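Local atomic coordinates of greglin (Schistocerca gregaria, PDB entry 4GI3), a protein that inhibits serine proteases, among them subtilisin, neutrophil and pancreatic elastases, chymotrypsin and cathepsin G, but not pancreatic trypsin. Residues C21-V34 / L43-E56. Numbering follows the deposited sequence.
Unlike the reference sequence in segment 21-34: Cys21 (reference Leu), Cys25 (reference Ser).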
ATOM      1  N   CYS B  21     -21.251   8.735   1.691  1.00 50.19           N
ATOM      2  CA  CYS B  21     -19.948   9.367   1.913  1.00 49.79           C
ATOM      3  C   CYS B  21     -18.791   8.361   1.870  1.00 49.51           C
ATOM      4  O   CYS B  21     -18.895   7.304   2.494  1.00 49.19           O
ATOM      5  CB  CYS B  21     -19.940  10.185   3.199  1.00 50.79           C
ATOM      6  SG  CYS B  21     -20.953  11.684   3.117  1.00 55.34           S
ATOM      7  N   PRO B  22     -17.688   8.691   1.147  1.00 42.98           N
ATOM      8  CA  PRO B  22     -16.549   7.755   1.027  1.00 41.55           C
ATOM      9  C   PRO B  22     -15.819   7.451   2.330  1.00 39.95           C
ATOM     10  O   PRO B  22     -15.283   8.353   2.978  1.00 38.91           O
ATOM     11  CB  PRO B  22     -15.629   8.450   0.021  1.00 43.74           C
ATOM     12  CG  PRO B  22     -16.495   9.454  -0.684  1.00 48.51           C
ATOM     13  CD  PRO B  22     -17.445   9.915   0.360  1.00 44.28           C
ATOM     14  N   SER B  23     -15.779   6.163   2.685  1.00 32.96           N
ATOM     15  CA  SER B  23     -15.202   5.641   3.921  1.00 31.21           C
ATOM     16  C   SER B  23     -13.733   5.251   3.842  1.00 30.74           C
ATOM     17  O   SER B  23     -13.095   5.088   4.887  1.00 32.05           O
ATOM     18  CB  SER B  23     -16.013   4.443   4.407  1.00 36.41           C
ATOM     19  OG  SER B  23     -17.065   4.086   3.520  1.00 47.01           O
ATOM     20  N   ILE B  24     -13.196   5.081   2.625  1.00 22.15           N
ATOM     21  CA  ILE B  24     -11.815   4.624   2.438  1.00 20.05           C
ATOM     22  C   ILE B  24     -11.012   5.672   1.709  1.00 22.27           C
ATOM     23  O   ILE B  24     -11.508   6.256   0.742  1.00 22.02           O
ATOM     24  CB  ILE B  24     -11.784   3.247   1.682  1.00 21.58           C
ATOM     25  CG1 ILE B  24     -12.650   2.140   2.354  1.00 22.37           C
ATOM     26  CG2 ILE B  24     -10.348   2.772   1.331  1.00 19.22           C
ATOM     27  CD1 ILE B  24     -12.173   1.598   3.703  1.00 32.04           C
ATOM     28  N   CYS B  25      -9.765   5.883   2.153  1.00 18.44           N
ATOM     29  CA  CYS B  25      -8.813   6.812   1.541  1.00 19.09           C
ATOM     30  C   CYS B  25      -7.480   6.130   1.196  1.00 19.02           C
ATOM     31  O   CYS B  25      -7.144   5.153   1.858  1.00 17.41           O
ATOM     32  CB  CYS B  25      -8.600   8.025   2.440  1.00 20.85           C
ATOM     33  SG  CYS B  25      -9.999   9.178   2.432  1.00 25.50           S
ATOM     34  N   PRO B  26      -6.684   6.640   0.212  1.00 15.38           N
ATOM     35  CA  PRO B  26      -5.366   6.044  -0.032  1.00 14.08           C
ATOM     36  C   PRO B  26      -4.442   6.376   1.133  1.00 18.21           C
ATOM     37  O   PRO B  26      -4.646   7.396   1.795  1.00 15.86           O
ATOM     38  CB  PRO B  26      -4.889   6.733  -1.321  1.00 15.85           C
ATOM     39  CG  PRO B  26      -6.064   7.497  -1.837  1.00 21.63           C
ATOM     40  CD  PRO B  26      -6.877   7.831  -0.635  1.00 16.82           C
ATOM     41  N   LEU B  27      -3.422   5.548   1.379  1.00 13.32           N
ATOM     42  CA  LEU B  27      -2.527   5.795   2.504  1.00 12.44           C
ATOM     43  C   LEU B  27      -1.266   6.568   2.131  1.00 16.24           C
ATOM     44  O   LEU B  27      -0.145   6.211   2.487  1.00 14.51           O
ATOM     45  CB  LEU B  27      -2.321   4.544   3.400  1.00 11.81           C
ATOM     46  CG  LEU B  27      -3.483   4.292   4.370  1.00 16.65           C
ATOM     47  CD1 LEU B  27      -3.505   2.841   4.866  1.00 16.87           C
ATOM     48  CD2 LEU B  27      -3.409   5.274   5.571  1.00 18.80           C
ATOM     49  N   ILE B  28      -1.476   7.655   1.374  1.00 13.76           N
ATOM     50  CA  ILE B  28      -0.413   8.573   0.991  1.00 13.07           C
ATOM     51  C   ILE B  28      -0.289   9.560   2.149  1.00 16.27           C
ATOM     52  O   ILE B  28      -1.301   9.974   2.724  1.00 15.90           O
ATOM     53  CB  ILE B  28      -0.747   9.277  -0.356  1.00 16.74           C
ATOM     54  CG1 ILE B  28       0.348  10.297  -0.718  1.00 18.51           C
ATOM     55  CG2 ILE B  28      -2.188   9.909  -0.358  1.00 19.71           C
ATOM     56  CD1 ILE B  28       0.614  10.470  -2.188  1.00 25.64           C
ATOM     57  N   TYR B  29       0.937   9.898   2.518  1.00 15.44           N
ATOM     58  CA  TYR B  29       1.137  10.873   3.582  1.00 16.13           C
ATOM     59  C   TYR B  29       1.463  12.186   2.889  1.00 16.97           C
ATOM     60  O   TYR B  29       2.546  12.352   2.334  1.00 16.23           O
ATOM     61  CB  TYR B  29       2.265  10.422   4.536  1.00 17.66           C
ATOM     62  CG  TYR B  29       2.584  11.429   5.618  1.00 19.09           C
ATOM     63  CD1 TYR B  29       1.717  11.630   6.686  1.00 21.84           C
ATOM     64  CD2 TYR B  29       3.780  12.148   5.600  1.00 20.12           C
ATOM     65  CE1 TYR B  29       2.012  12.550   7.696  1.00 24.27           C
ATOM     66  CE2 TYR B  29       4.094  13.054   6.613  1.00 21.38           C
ATOM     67  CZ  TYR B  29       3.208  13.248   7.661  1.00 32.45           C
ATOM     68  OH  TYR B  29       3.499  14.145   8.665  1.00 36.13           O
ATOM     69  N   ALA B  30       0.499  13.104   2.887  1.00 17.52           N
ATOM     70  CA  ALA B  30       0.651  14.443   2.273  1.00 17.55           C
ATOM     71  C   ALA B  30      -0.125  15.389   3.199  1.00 20.79           C
ATOM     72  O   ALA B  30      -1.280  15.721   2.921  1.00 19.81           O
ATOM     73  CB  ALA B  30       0.083  14.433   0.861  1.00 17.72           C
ATOM     74  N   PRO B  31       0.418  15.670   4.415  1.00 18.68           N
ATOM     75  CA  PRO B  31      -0.379  16.409   5.405  1.00 18.41           C
ATOM     76  C   PRO B  31      -0.798  17.806   5.004  1.00 20.79           C
ATOM     77  O   PRO B  31      -0.082  18.494   4.270  1.00 19.87           O
ATOM     78  CB  PRO B  31       0.455  16.347   6.681  1.00 21.03           C
ATOM     79  CG  PRO B  31       1.814  16.115   6.230  1.00 25.96           C
ATOM     80  CD  PRO B  31       1.751  15.335   4.952  1.00 21.72           C
ATOM     81  N   VAL B  32      -1.989  18.173   5.468  1.00 20.10           N
ATOM     82  CA  VAL B  32      -2.650  19.445   5.188  1.00 19.41           C
ATOM     83  C   VAL B  32      -3.248  20.021   6.471  1.00 25.00           C
ATOM     84  O   VAL B  32      -3.865  19.306   7.271  1.00 23.86           O
ATOM     85  CB  VAL B  32      -3.715  19.272   4.078  1.00 22.25           C
ATOM     86  CG1 VAL B  32      -3.062  18.910   2.745  1.00 21.97           C
ATOM     87  CG2 VAL B  32      -4.760  18.227   4.455  1.00 22.20           C
ATOM     88  N   CYS B  33      -3.098  21.327   6.634  1.00 24.63           N
ATOM     89  CA  CYS B  33      -3.593  22.032   7.807  1.00 26.10           C
ATOM     90  C   CYS B  33      -4.939  22.690   7.522  1.00 26.35           C
ATOM     91  O   CYS B  33      -5.089  23.348   6.486  1.00 24.88           O
ATOM     92  CB  CYS B  33      -2.551  23.047   8.259  1.00 28.85           C
ATOM     93  SG  CYS B  33      -2.977  23.908   9.789  1.00 34.39           S
ATOM     94  N   VAL B  34      -5.932  22.470   8.408  1.00 23.38           N
ATOM     95  CA  VAL B  34      -7.277  23.041   8.286  1.00 23.60           C
ATOM     96  C   VAL B  34      -7.665  23.781   9.565  1.00 31.65           C
ATOM     97  O   VAL B  34      -7.160  23.465  10.653  1.00 30.99           O
ATOM     98  CB  VAL B  34      -8.405  22.050   7.860  1.00 27.48           C
ATOM     99  CG1 VAL B  34      -8.109  21.377   6.520  1.00 27.27           C
ATOM    100  CG2 VAL B  34      -8.712  21.016   8.946  1.00 27.57           C
ATOM    101  N   LEU B  43      -4.087  19.050  11.741  1.00 31.02           N
ATOM    102  CA  LEU B  43      -3.246  18.558  10.644  1.00 28.86           C
ATOM    103  C   LEU B  43      -3.751  17.152  10.282  1.00 29.88           C
ATOM    104  O   LEU B  43      -3.716  16.247  11.115  1.00 29.39           O
ATOM    105  CB  LEU B  43      -1.753  18.541  11.033  1.00 28.50           C
ATOM    106  CG  LEU B  43      -0.741  18.297   9.901  1.00 32.60           C
ATOM    107  CD1 LEU B  43      -0.571  19.526   9.019  1.00 31.95           C
ATOM    108  CD2 LEU B  43       0.618  17.907  10.454  1.00 34.09           C
ATOM    109  N   PHE B  44      -4.320  16.998   9.086  1.00 22.10           N
ATOM    110  CA  PHE B  44      -4.837  15.710   8.630  1.00 20.94           C
ATOM    111  C   PHE B  44      -3.768  15.029   7.775  1.00 23.22           C
ATOM    112  O   PHE B  44      -2.948  15.712   7.178  1.00 22.14           O
ATOM    113  CB  PHE B  44      -6.138  15.899   7.834  1.00 22.55           C
ATOM    114  CG  PHE B  44      -7.396  16.064   8.649  1.00 24.10           C
ATOM    115  CD1 PHE B  44      -7.732  17.297   9.201  1.00 27.03           C
ATOM    116  CD2 PHE B  44      -8.259  14.993   8.852  1.00 26.49           C
ATOM    117  CE1 PHE B  44      -8.906  17.452   9.947  1.00 27.04           C
ATOM    118  CE2 PHE B  44      -9.440  15.154   9.582  1.00 29.06           C
ATOM    119  CZ  PHE B  44      -9.760  16.387  10.117  1.00 26.85           C
ATOM    120  N   VAL B  45      -3.748  13.680   7.737  1.00 19.49           N
ATOM    121  CA  VAL B  45      -2.735  12.949   6.966  1.00 19.15           C
ATOM    122  C   VAL B  45      -2.721  13.269   5.453  1.00 19.62           C
ATOM    123  O   VAL B  45      -1.669  13.194   4.834  1.00 19.04           O
ATOM    124  CB  VAL B  45      -2.730  11.433   7.264  1.00 22.94           C
ATOM    125  CG1 VAL B  45      -2.292  11.178   8.708  1.00 22.70           C
ATOM    126  CG2 VAL B  45      -4.098  10.832   7.016  1.00 22.55           C
ATOM    127  N   ASN B  46      -3.878  13.654   4.898  1.00 17.82           N
ATOM    128  CA  ASN B  46      -4.061  14.059   3.502  1.00 17.48           C
ATOM    129  C   ASN B  46      -5.426  14.707   3.291  1.00 20.75           C
ATOM    130  O   ASN B  46      -6.300  14.606   4.166  1.00 18.12           O
ATOM    131  CB  ASN B  46      -3.855  12.872   2.524  1.00 18.47           C
ATOM    132  CG  ASN B  46      -4.757  11.700   2.749  1.00 23.85           C
ATOM    133  OD1 ASN B  46      -5.981  11.827   2.871  1.00 15.07           O
ATOM    134  ND2 ASN B  46      -4.167  10.510   2.765  1.00 24.54           N
ATOM    135  N   GLU B  47      -5.636  15.316   2.089  1.00 18.02           N
ATOM    136  CA  GLU B  47      -6.898  15.951   1.719  1.00 18.02           C
ATOM    137  C   GLU B  47      -8.053  14.973   1.734  1.00 20.14           C
ATOM    138  O   GLU B  47      -9.132  15.368   2.134  1.00 19.93           O
ATOM    139  CB  GLU B  47      -6.814  16.579   0.332  1.00 20.01           C
ATOM    140  CG  GLU B  47      -6.198  17.957   0.255  1.00 33.92           C
ATOM    141  CD  GLU B  47      -6.317  18.542  -1.143  1.00 50.14           C
ATOM    142  OE1 GLU B  47      -7.443  18.545  -1.693  1.00 48.73           O
ATOM    143  OE2 GLU B  47      -5.277  18.952  -1.707  1.00 35.95           O
ATOM    144  N   CYS B  48      -7.851  13.692   1.306  1.00 17.80           N
ATOM    145  CA  CYS B  48      -8.938  12.709   1.328  1.00 18.05           C
ATOM    146  C   CYS B  48      -9.558  12.572   2.718  1.00 19.41           C
ATOM    147  O   CYS B  48     -10.777  12.516   2.829  1.00 18.50           O
ATOM    148  CB  CYS B  48      -8.495  11.351   0.784  1.00 20.24           C
ATOM    149  SG  CYS B  48      -9.848  10.151   0.620  1.00 25.77           S
ATOM    150  N   GLU B  49      -8.722  12.502   3.762  1.00 17.51           N
ATOM    151  CA  GLU B  49      -9.190  12.362   5.150  1.00 19.29           C
ATOM    152  C   GLU B  49      -9.989  13.586   5.627  1.00 23.16           C
ATOM    153  O   GLU B  49     -11.000  13.412   6.314  1.00 20.94           O
ATOM    154  CB  GLU B  49      -8.048  12.027   6.109  1.00 21.07           C
ATOM    155  CG  GLU B  49      -7.494  10.604   5.949  1.00 35.42           C
ATOM    156  CD  GLU B  49      -8.402   9.403   6.180  1.00 51.22           C
ATOM    157  OE1 GLU B  49      -8.083   8.324   5.630  1.00 47.73           O
ATOM    158  OE2 GLU B  49      -9.411   9.521   6.913  1.00 40.60           O
ATOM    159  N   VAL B  50      -9.573  14.800   5.209  1.00 21.37           N
ATOM    160  CA  VAL B  50     -10.293  16.042   5.553  1.00 22.92           C
ATOM    161  C   VAL B  50     -11.703  15.973   4.961  1.00 26.50           C
ATOM    162  O   VAL B  50     -12.678  16.241   5.666  1.00 25.66           O
ATOM    163  CB  VAL B  50      -9.601  17.343   5.068  1.00 27.88           C
ATOM    164  CG1 VAL B  50     -10.291  18.558   5.678  1.00 28.56           C
ATOM    165  CG2 VAL B  50      -8.123  17.372   5.386  1.00 28.10           C
ATOM    166  N   ARG B  51     -11.801  15.621   3.652  1.00 22.40           N
ATOM    167  CA  ARG B  51     -13.058  15.506   2.916  1.00 22.31           C
ATOM    168  C   ARG B  51     -14.001  14.469   3.521  1.00 28.39           C
ATOM    169  O   ARG B  51     -15.210  14.687   3.553  1.00 27.18           O
ATOM    170  CB  ARG B  51     -12.801  15.195   1.440  1.00 21.18           C
ATOM    171  CG  ARG B  51     -12.220  16.361   0.644  1.00 30.80           C
ATOM    172  CD  ARG B  51     -12.238  16.095  -0.863  1.00 43.99           C
ATOM    173  NE  ARG B  51     -11.184  15.171  -1.298  1.00 50.92           N
ATOM    174  CZ  ARG B  51     -11.372  13.883  -1.587  1.00 71.85           C
ATOM    175  NH1 ARG B  51     -12.582  13.342  -1.485  1.00 63.54           N
ATOM    176  NH2 ARG B  51     -10.355  13.129  -1.978  1.00 58.52           N
ATOM    177  N   LYS B  52     -13.438  13.349   4.013  1.00 27.13           N
ATOM    178  CA  LYS B  52     -14.178  12.248   4.631  1.00 27.76           C
ATOM    179  C   LYS B  52     -14.871  12.769   5.903  1.00 36.08           C
ATOM    180  O   LYS B  52     -16.072  12.552   6.070  1.00 36.02           O
ATOM    181  CB  LYS B  52     -13.209  11.102   4.964  1.00 28.61           C
ATOM    182  CG  LYS B  52     -13.888   9.853   5.552  1.00 36.03           C
ATOM    183  CD  LYS B  52     -12.910   8.889   6.235  1.00 39.20           C
ATOM    184  CE  LYS B  52     -12.035   8.129   5.273  1.00 55.83           C
ATOM    185  NZ  LYS B  52     -11.017   7.297   5.976  1.00 72.16           N
ATOM    186  N   CYS B  53     -14.106  13.476   6.764  1.00 37.11           N
ATOM    187  CA  CYS B  53     -14.552  14.089   8.014  1.00 40.16           C
ATOM    188  C   CYS B  53     -15.704  15.069   7.736  1.00 44.87           C
ATOM    189  O   CYS B  53     -16.742  14.975   8.381  1.00 43.60           O
ATOM    190  CB  CYS B  53     -13.380  14.763   8.724  1.00 42.38           C
ATOM    191  SG  CYS B  53     -13.748  15.356  10.400  1.00 47.81           S
ATOM    192  N   GLY B  54     -15.548  15.915   6.714  1.00 42.66           N
ATOM    193  CA  GLY B  54     -16.573  16.868   6.294  1.00 43.07           C
ATOM    194  C   GLY B  54     -17.878  16.236   5.840  1.00 48.65           C
ATOM    195  O   GLY B  54     -18.955  16.706   6.209  1.00 47.81           O
ATOM    196  N   CYS B  55     -17.791  15.156   5.049  1.00 47.24           N
ATOM    197  CA  CYS B  55     -18.933  14.419   4.497  1.00 48.28           C
ATOM    198  C   CYS B  55     -19.712  13.601   5.543  1.00 48.74           C
ATOM    199  O   CYS B  55     -20.937  13.714   5.621  1.00 47.84           O
ATOM    200  CB  CYS B  55     -18.474  13.533   3.342  1.00 50.20           C
ATOM    201  SG  CYS B  55     -19.789  13.075   2.184  1.00 55.26           S
ATOM    202  N   GLU B  56     -19.003  12.729   6.281  1.00 42.85           N
ATOM    203  CA  GLU B  56     -19.557  11.796   7.267  1.00 42.09           C
ATOM    204  C   GLU B  56     -20.099  12.459   8.514  1.00 44.56           C
ATOM    205  O   GLU B  56     -21.161  12.063   9.007  1.00 44.33           O
ATOM    206  CB  GLU B  56     -18.505  10.743   7.686  1.00 43.27           C
ATOM    207  CG  GLU B  56     -18.123   9.755   6.593  1.00 56.75           C
ATOM    208  CD  GLU B  56     -17.203   8.614   6.996  1.00 76.19           C
ATOM    209  OE1 GLU B  56     -16.498   8.728   8.028  1.00 59.32           O
ATOM    210  OE2 GLU B  56     -17.173   7.606   6.254  1.00 70.67           O
TER
HETATM  211  O   HOH W   1      -5.369   8.153   4.525  1.00 32.65           O
HETATM  212  O   HOH W   2      -2.977  15.818   0.804  1.00 18.36           O
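Asn46 ND2 is gripped by two carbonyls of the 21-34 loop and a water. Its firm bond goes to Ile28 O, at 2.9 Å and nearly straight (167°), with that oxygen lying in the plane of the amide; a weak one reaches Pro26 O at 3.3 Å, and the water accepts as well. The same water donates to Pro26 O and to Glu49 OE1, linking the loop to the helix. With CG between the backbone N and carbonyl carbon (chi1 58°), the amide swings in between helix start and loop, and OD1 accepts from Glu49 N at 3.0 Å, the capping bond. Asn46 thus caps helix 47-56 with one end of its amide and grips the loop with the other, an arrangement that fixes the amide's rotation.

On the C-terminal side of the loop, Ala30 N donates to Val45 O at 2.9 Å. Pro31 CD sits over the centre of one face of the Tyr29 ring, and beyond it Val32 and Phe44 form an antiparallel hydrogen-bonded pair. Val32 CG2 meets Val50 CG2 at 3.6 Å, while Val34 splits its branches, CG1 against Val50 CG1 and CG2 obliquely against the Phe44 ring at CE1; Phe63 of strand 61-63 adds to this hydrophobic layer.

On the N-terminal side, the Cys25–Cys48 disulfide ties the strand directly to the helix, and Cys21–Cys55 does so about two turns further on. Lys52, bent at chi3, bridges Glu49 OE2 from NZ at 2.9 Å and reaches Ser23 O weakly.

Cys25 and Pro26 pair antiparallel with a strand of another protein's chain, and Leu27 O bonds a polar side chain of it, as expected of a loop held in a protease. An asparagine heading the helix and bonding the carbonyls on either side of Leu27, between disulfide-braced helix and hairpin, is consistent with a Kazal-type inhibitor, in which such an asparagine probably keeps the reactive-site loop rigid.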